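Local atomic coordinates of transcriptional repressor of the blcABC operon (Agrobacterium tumefaciens, PDB entry 3MQ0), a protein that represses transcription of the blcABC operon, probably by binding DNA through a helix-turn-helix domain, and is regulated via oligomerization. Residues B[112-115]-B[116-119]; B[31-34]-B[35-39]; B[191-194]-B[195-199]. One frame throughout, in Å; residues are numbered along the deposited sequence.

The three contacts are local and follow one another along the chain in the order interaction 2, interaction 1, interaction 3. Interaction 2 belongs to helix 27-41 of the helix-turn-helix domain, whereas interactions 1 and 3 fall in the C-terminal, GAF-like part. None touches another. The centres of interactions 1 and 2 are 36 Å apart, those of interactions 1 and 3 are 31 Å apart. Residues 31-39 and 191-199, with centres 47 Å apart, sit on opposite sides of the chain's centre. Within the assembly, the second subunit reaches interaction 2 but touches neither interaction 1 nor interaction 3.

Interaction 1 of 3, residues B[112-115]-B[116-119]; sequences QRHD and LDPY
With CG beside the backbone N in both His-114 (chi1 -62°) and Asp-117 (chi1 -78°), the carboxylate runs alongside the imidazole. They sit on a short 3-10 turn that passes into a type I beta turn from Leu-116 to Tyr-119, in the loop joining helix 102-110 to strand 120-127 of the C-terminal, GAF-like IclR domain. The two planes are 59° apart, and Asp-117 OD2 approaches CD2 of His-114 obliquely at 3.4 Å.

Two i to i+3 backbone bonds define the 3-10 geometry: Leu-116 N donates to Arg-113 O (3.0 Å), and Asp-117 N to His-114 O (3.1 Å). Tyr-119 N then closes the beta turn on Leu-116 O at 3.0 Å.

Leu-116 CB lies 3.8 Å from Arg-113 O. The Tyr-119 ring, with Pro-118 CB over one face, packs on Leu-253 of helix 247-267 and Ile-238 of strand 232-241, where the loop meets strand 120-127. A water lies 3.0 Å from Arg-113 O and 2.7 Å from Asp-117 OD1, within donating distance of both, though other acceptors compete for its protons.

Interaction 2 of 3, residues B[31-34]-B[35-39]; sequences RAVR and ILDLV
Arg-34 and Leu-38 are one turn apart on helix 27-41, and the leucine lies next to the aliphatic part of the arginine. The leucine can be followed outward. Its CB is 3.6 Å from Arg-34 O, and CG passes over the same oxygen at 3.4 Å. CD1 stays near that carbonyl and also meets the aliphatic CG of Arg-34 at 4.1 Å. This path follows from chi1 of -78°, which sets CG beside the backbone N and turns the branch back over the preceding turn. Beyond the two segments, the Leu-38 side chain packs on Phe-54.

Four successive i to i+4 bonds run beneath these side chains, from Ile-35, Leu-36, Asp-37 and Leu-38 N to the carbonyls of Arg-31, Ala-32, Val-33 and Arg-34. The unbroken i to i+4 pattern, with bonds of 2.9 to 3.0 Å, is that of regular alpha-helix. Ile-35 is buried, with CG1 3.3 Å from Arg-31 O, and packs on Leu-66 and Met-69 of helix 59-71. The Arg-31 guanidinium extends away to salt bridges with Asp-24 and Asp-56.

On another side, Asp-37 lies alongside Val-33, its OD2 4.0 Å from CG1 of the valine. Asp-37 OD1 accepts hydrogen bonds from His-88 NE2 and Trp-92 NE1 of the second subunit, where Val-33 and Leu-36 also pack. One helix therefore serves both the interior and the subunit interface, an arrangement consistent with the first helix of the winged helix-turn-helix domain of an IclR-type dimer.

Interaction 3 of 3, residues B[191-194]-B[195-199]; sequences GLSQ and LEEEL
Leu-192 O accepts the shortest hydrogen bond across these segments, from Glu-196 N at 2.9 Å with an N-H...O angle of 155°. The Glu-196 side chain continues over the same carbonyl, CG lying 3.5 Å from Leu-192 O. Its chi1 of -75° puts CG beside the backbone N, and the extended chain beyond carries the carboxylate across the leucine, where OE1 comes within 4.1 Å of Leu-192 CG. That oxygen has a stronger partner elsewhere, a salt bridge to Arg-174.

This is the N-terminal end of helix 192-205 in the C-terminal, GAF-like domain. Gly-191 occupies the N-cap position, and its carbonyl accepts from Leu-195 N at 3.0 Å, beginning the i to i+4 series. The next bonds are longer, 3.3 Å from Glu-197 N to Ser-193 O and 3.2 Å from Glu-198 N to Gln-194 O. Thus the first two carbonyls of the series are held more closely than the two that follow.

The apolar part of the contact is one methyl pair. Leu-192 CD1 meets Leu-195 CD2 at 4.1 Å, with the two side chains crossing at a slant. Leu-195 is buried, whereas Leu-192 remains partly exposed. Three acids, Glu-196, Glu-197 and Glu-198, follow in the second turn of the helix.

Glu-198 is gripped by a salt bridge to Lys-162 and a hydrogen bond from Gln-213, which tie it to helix 159-165 and to the loop after strand 208-211. On the flank of helix 170-176, Leu-192 packs on Arg-174, Glu-196 on Pro-170 and Leu-173, and Leu-199 on Leu-173, while Leu-195 turns to Phe-180 in the loop following that helix.

Interaction 1 of 3, residues B[112-115]-B[116-119]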
# COMPACT_ATOMS: atom_id res chain seq x y z
N GLN B 112 -12.42 -3.31 25.44
CA GLN B 112 -12.48 -4.76 25.63
C GLN B 112 -11.28 -5.30 26.41
O GLN B 112 -11.12 -6.51 26.55
CB GLN B 112 -12.60 -5.46 24.28
CG GLN B 112 -11.45 -5.17 23.35
CD GLN B 112 -11.84 -5.35 21.90
OE1 GLN B 112 -12.92 -4.93 21.48
NE2 GLN B 112 -10.96 -5.98 21.12
N ARG B 113 -10.45 -4.39 26.90
CA ARG B 113 -9.31 -4.75 27.73
C ARG B 113 -9.54 -4.25 29.15
O ARG B 113 -8.94 -3.27 29.58
CB ARG B 113 -8.02 -4.15 27.19
CG ARG B 113 -7.58 -4.73 25.86
CD ARG B 113 -7.16 -6.18 26.01
NE ARG B 113 -6.71 -6.76 24.74
CZ ARG B 113 -5.56 -6.46 24.15
NH1 ARG B 113 -4.74 -5.57 24.70
NH2 ARG B 113 -5.22 -7.04 23.01
N HIS B 114 -10.43 -4.93 29.87
CA HIS B 114 -10.75 -4.52 31.23
C HIS B 114 -9.53 -4.56 32.15
O HIS B 114 -9.57 -4.01 33.25
CB HIS B 114 -11.91 -5.35 31.77
CG HIS B 114 -13.18 -5.19 30.99
ND1 HIS B 114 -13.34 -5.70 29.72
CD2 HIS B 114 -14.33 -4.54 31.28
CE1 HIS B 114 -14.54 -5.39 29.27
NE2 HIS B 114 -15.17 -4.69 30.20
N ASP B 115 -8.46 -5.21 31.70
CA ASP B 115 -7.21 -5.24 32.45
C ASP B 115 -6.69 -3.83 32.71
O ASP B 115 -6.07 -3.56 33.74
CB ASP B 115 -6.14 -6.01 31.66
CG ASP B 115 -6.71 -7.19 30.90
OD1 ASP B 115 -6.47 -8.35 31.32
OD2 ASP B 115 -7.40 -6.96 29.88
N LEU B 116 -6.93 -2.93 31.76
CA LEU B 116 -6.41 -1.57 31.84
C LEU B 116 -7.42 -0.57 32.44
O LEU B 116 -7.13 0.63 32.51
CB LEU B 116 -6.00 -1.10 30.45
CG LEU B 116 -4.92 -1.93 29.75
CD1 LEU B 116 -4.71 -1.40 28.35
CD2 LEU B 116 -3.62 -1.93 30.55
N ASP B 117 -8.58 -1.06 32.85
CA ASP B 117 -9.61 -0.19 33.43
C ASP B 117 -9.12 0.71 34.55
O ASP B 117 -9.58 1.85 34.68
CB ASP B 117 -10.81 -1.02 33.94
CG ASP B 117 -11.74 -1.48 32.82
OD1 ASP B 117 -11.44 -1.23 31.63
OD2 ASP B 117 -12.77 -2.12 33.14
N PRO B 118 -8.19 0.22 35.39
CA PRO B 118 -7.74 1.02 36.53
C PRO B 118 -6.86 2.21 36.13
O PRO B 118 -6.60 3.06 36.98
CB PRO B 118 -6.91 0.04 37.36
CG PRO B 118 -7.28 -1.33 36.86
CD PRO B 118 -7.63 -1.15 35.43
N TYR B 119 -6.39 2.26 34.89
CA TYR B 119 -5.40 3.27 34.52
C TYR B 119 -5.89 4.30 33.51
O TYR B 119 -6.72 4.01 32.64
CB TYR B 119 -4.13 2.62 33.97
CG TYR B 119 -3.71 1.43 34.80
CD1 TYR B 119 -3.16 1.60 36.05
CD2 TYR B 119 -3.88 0.14 34.33
CE1 TYR B 119 -2.78 0.52 36.81
CE2 TYR B 119 -3.52 -0.95 35.09
CZ TYR B 119 -2.97 -0.75 36.33
OH TYR B 119 -2.61 -1.83 37.10
O HOH W 1 -9.69 -0.38 29.80

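Interaction 2 of 3, residues B[31-34]-B[35-39]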
# COMPACT_ATOMS: atom_id res chain seq x y z
N ARG B 31 -12.26 -21.03 2.35
CA ARG B 31 -11.29 -21.58 1.41
C ARG B 31 -10.74 -20.50 0.47
O ARG B 31 -9.55 -20.51 0.15
CB ARG B 31 -11.87 -22.73 0.57
CG ARG B 31 -12.44 -23.92 1.37
CD ARG B 31 -11.59 -24.28 2.55
NE ARG B 31 -12.08 -25.49 3.21
CZ ARG B 31 -13.07 -25.53 4.10
NH1 ARG B 31 -13.72 -24.42 4.42
NH2 ARG B 31 -13.43 -26.68 4.65
N ALA B 32 -11.60 -19.59 0.01
CA ALA B 32 -11.13 -18.53 -0.88
C ALA B 32 -10.10 -17.66 -0.16
O ALA B 32 -9.09 -17.27 -0.72
CB ALA B 32 -12.30 -17.68 -1.35
N VAL B 33 -10.38 -17.34 1.10
CA VAL B 33 -9.44 -16.57 1.90
C VAL B 33 -8.11 -17.32 2.08
O VAL B 33 -7.03 -16.74 1.94
CB VAL B 33 -10.06 -16.18 3.24
CG1 VAL B 33 -9.01 -15.57 4.18
CG2 VAL B 33 -11.20 -15.19 2.99
N ARG B 34 -8.18 -18.63 2.33
CA ARG B 34 -6.94 -19.42 2.43
C ARG B 34 -6.12 -19.37 1.14
O ARG B 34 -4.88 -19.22 1.17
CB ARG B 34 -7.27 -20.85 2.82
CG ARG B 34 -6.07 -21.78 2.87
CD ARG B 34 -6.49 -23.12 3.49
NE ARG B 34 -7.85 -23.05 4.01
CZ ARG B 34 -8.17 -22.68 5.24
NH1 ARG B 34 -7.21 -22.33 6.10
NH2 ARG B 34 -9.44 -22.64 5.62
N ILE B 35 -6.80 -19.50 0.00
CA ILE B 35 -6.16 -19.43 -1.31
C ILE B 35 -5.53 -18.06 -1.54
O ILE B 35 -4.39 -17.98 -2.00
CB ILE B 35 -7.17 -19.73 -2.45
CG1 ILE B 35 -7.55 -21.21 -2.42
CG2 ILE B 35 -6.59 -19.37 -3.81
CD1 ILE B 35 -8.82 -21.50 -3.22
N LEU B 36 -6.26 -16.99 -1.25
CA LEU B 36 -5.68 -15.66 -1.43
C LEU B 36 -4.45 -15.46 -0.55
O LEU B 36 -3.46 -14.88 -0.98
CB LEU B 36 -6.71 -14.56 -1.21
CG LEU B 36 -7.76 -14.56 -2.34
CD1 LEU B 36 -9.01 -13.82 -1.89
CD2 LEU B 36 -7.22 -13.95 -3.64
N ASP B 37 -4.51 -15.96 0.68
CA ASP B 37 -3.35 -15.83 1.55
C ASP B 37 -2.13 -16.57 0.98
O ASP B 37 -1.01 -16.09 1.07
CB ASP B 37 -3.66 -16.33 2.96
CG ASP B 37 -4.57 -15.39 3.73
OD1 ASP B 37 -4.80 -14.23 3.29
OD2 ASP B 37 -5.05 -15.81 4.79
N LEU B 38 -2.36 -17.75 0.41
CA LEU B 38 -1.28 -18.56 -0.14
C LEU B 38 -0.65 -17.88 -1.35
O LEU B 38 0.57 -17.83 -1.48
CB LEU B 38 -1.77 -19.94 -0.53
CG LEU B 38 -1.95 -20.90 0.63
CD1 LEU B 38 -2.92 -22.00 0.25
CD2 LEU B 38 -0.60 -21.48 1.06
N VAL B 39 -1.49 -17.36 -2.24
CA VAL B 39 -1.00 -16.67 -3.42
C VAL B 39 -0.25 -15.40 -3.02
O VAL B 39 0.81 -15.09 -3.57
CB VAL B 39 -2.16 -16.34 -4.38
CG1 VAL B 39 -1.68 -15.45 -5.51
CG2 VAL B 39 -2.77 -17.63 -4.91

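Interaction 3 of 3, residues B[191-194]-B[195-199]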
# COMPACT_ATOMS: atom_id res chain seq x y z
N GLY B 191 19.84 15.25 30.07
CA GLY B 191 20.58 15.49 28.85
C GLY B 191 20.62 14.33 27.89
O GLY B 191 20.08 13.25 28.14
N LEU B 192 21.32 14.55 26.78
CA LEU B 192 21.33 13.60 25.69
C LEU B 192 21.91 12.25 26.10
O LEU B 192 21.35 11.21 25.77
CB LEU B 192 22.09 14.19 24.50
CG LEU B 192 21.80 13.50 23.17
CD1 LEU B 192 20.33 13.12 23.07
CD2 LEU B 192 22.21 14.39 22.02
N SER B 193 23.01 12.27 26.84
CA SER B 193 23.66 11.03 27.26
C SER B 193 22.73 10.18 28.12
O SER B 193 22.63 8.96 27.94
CB SER B 193 24.94 11.34 28.04
OG SER B 193 25.51 10.15 28.54
N GLN B 194 22.05 10.82 29.06
CA GLN B 194 21.16 10.08 29.93
C GLN B 194 19.96 9.55 29.14
O GLN B 194 19.48 8.44 29.39
CB GLN B 194 20.72 10.96 31.10
CG GLN B 194 21.88 11.44 31.98
CD GLN B 194 22.48 12.78 31.54
OE1 GLN B 194 22.65 13.07 30.35
NE2 GLN B 194 22.80 13.62 32.53
N LEU B 195 19.47 10.35 28.19
CA LEU B 195 18.35 9.93 27.36
C LEU B 195 18.74 8.69 26.55
O LEU B 195 17.96 7.74 26.44
CB LEU B 195 17.92 11.08 26.44
CG LEU B 195 16.87 10.75 25.38
CD1 LEU B 195 15.55 10.30 26.03
CD2 LEU B 195 16.64 11.94 24.45
N GLU B 196 19.94 8.69 25.99
CA GLU B 196 20.35 7.56 25.16
C GLU B 196 20.48 6.26 25.92
O GLU B 196 20.23 5.18 25.38
CB GLU B 196 21.64 7.90 24.39
CG GLU B 196 21.35 8.86 23.23
CD GLU B 196 22.58 9.15 22.40
OE1 GLU B 196 23.54 9.74 22.95
OE2 GLU B 196 22.60 8.78 21.21
N GLU B 197 20.85 6.34 27.20
CA GLU B 197 20.82 5.16 28.06
C GLU B 197 19.39 4.64 28.21
O GLU B 197 19.12 3.45 28.06
CB GLU B 197 21.44 5.46 29.42
CG GLU B 197 22.92 5.76 29.33
CD GLU B 197 23.47 6.50 30.53
OE1 GLU B 197 22.70 6.84 31.46
OE2 GLU B 197 24.69 6.76 30.53
N GLU B 198 18.46 5.54 28.50
CA GLU B 198 17.06 5.16 28.61
C GLU B 198 16.54 4.54 27.31
O GLU B 198 15.77 3.58 27.34
CB GLU B 198 16.18 6.36 28.94
CG GLU B 198 16.32 6.92 30.35
CD GLU B 198 15.37 8.09 30.56
OE1 GLU B 198 15.22 8.91 29.63
OE2 GLU B 198 14.75 8.19 31.65
N LEU B 199 16.95 5.10 26.18
CA LEU B 199 16.45 4.61 24.90
C LEU B 199 16.98 3.21 24.59
O LEU B 199 16.26 2.39 24.02
CB LEU B 199 16.81 5.57 23.76
CG LEU B 199 16.24 6.99 23.86
CD1 LEU B 199 16.60 7.81 22.60
CD2 LEU B 199 14.73 6.98 24.06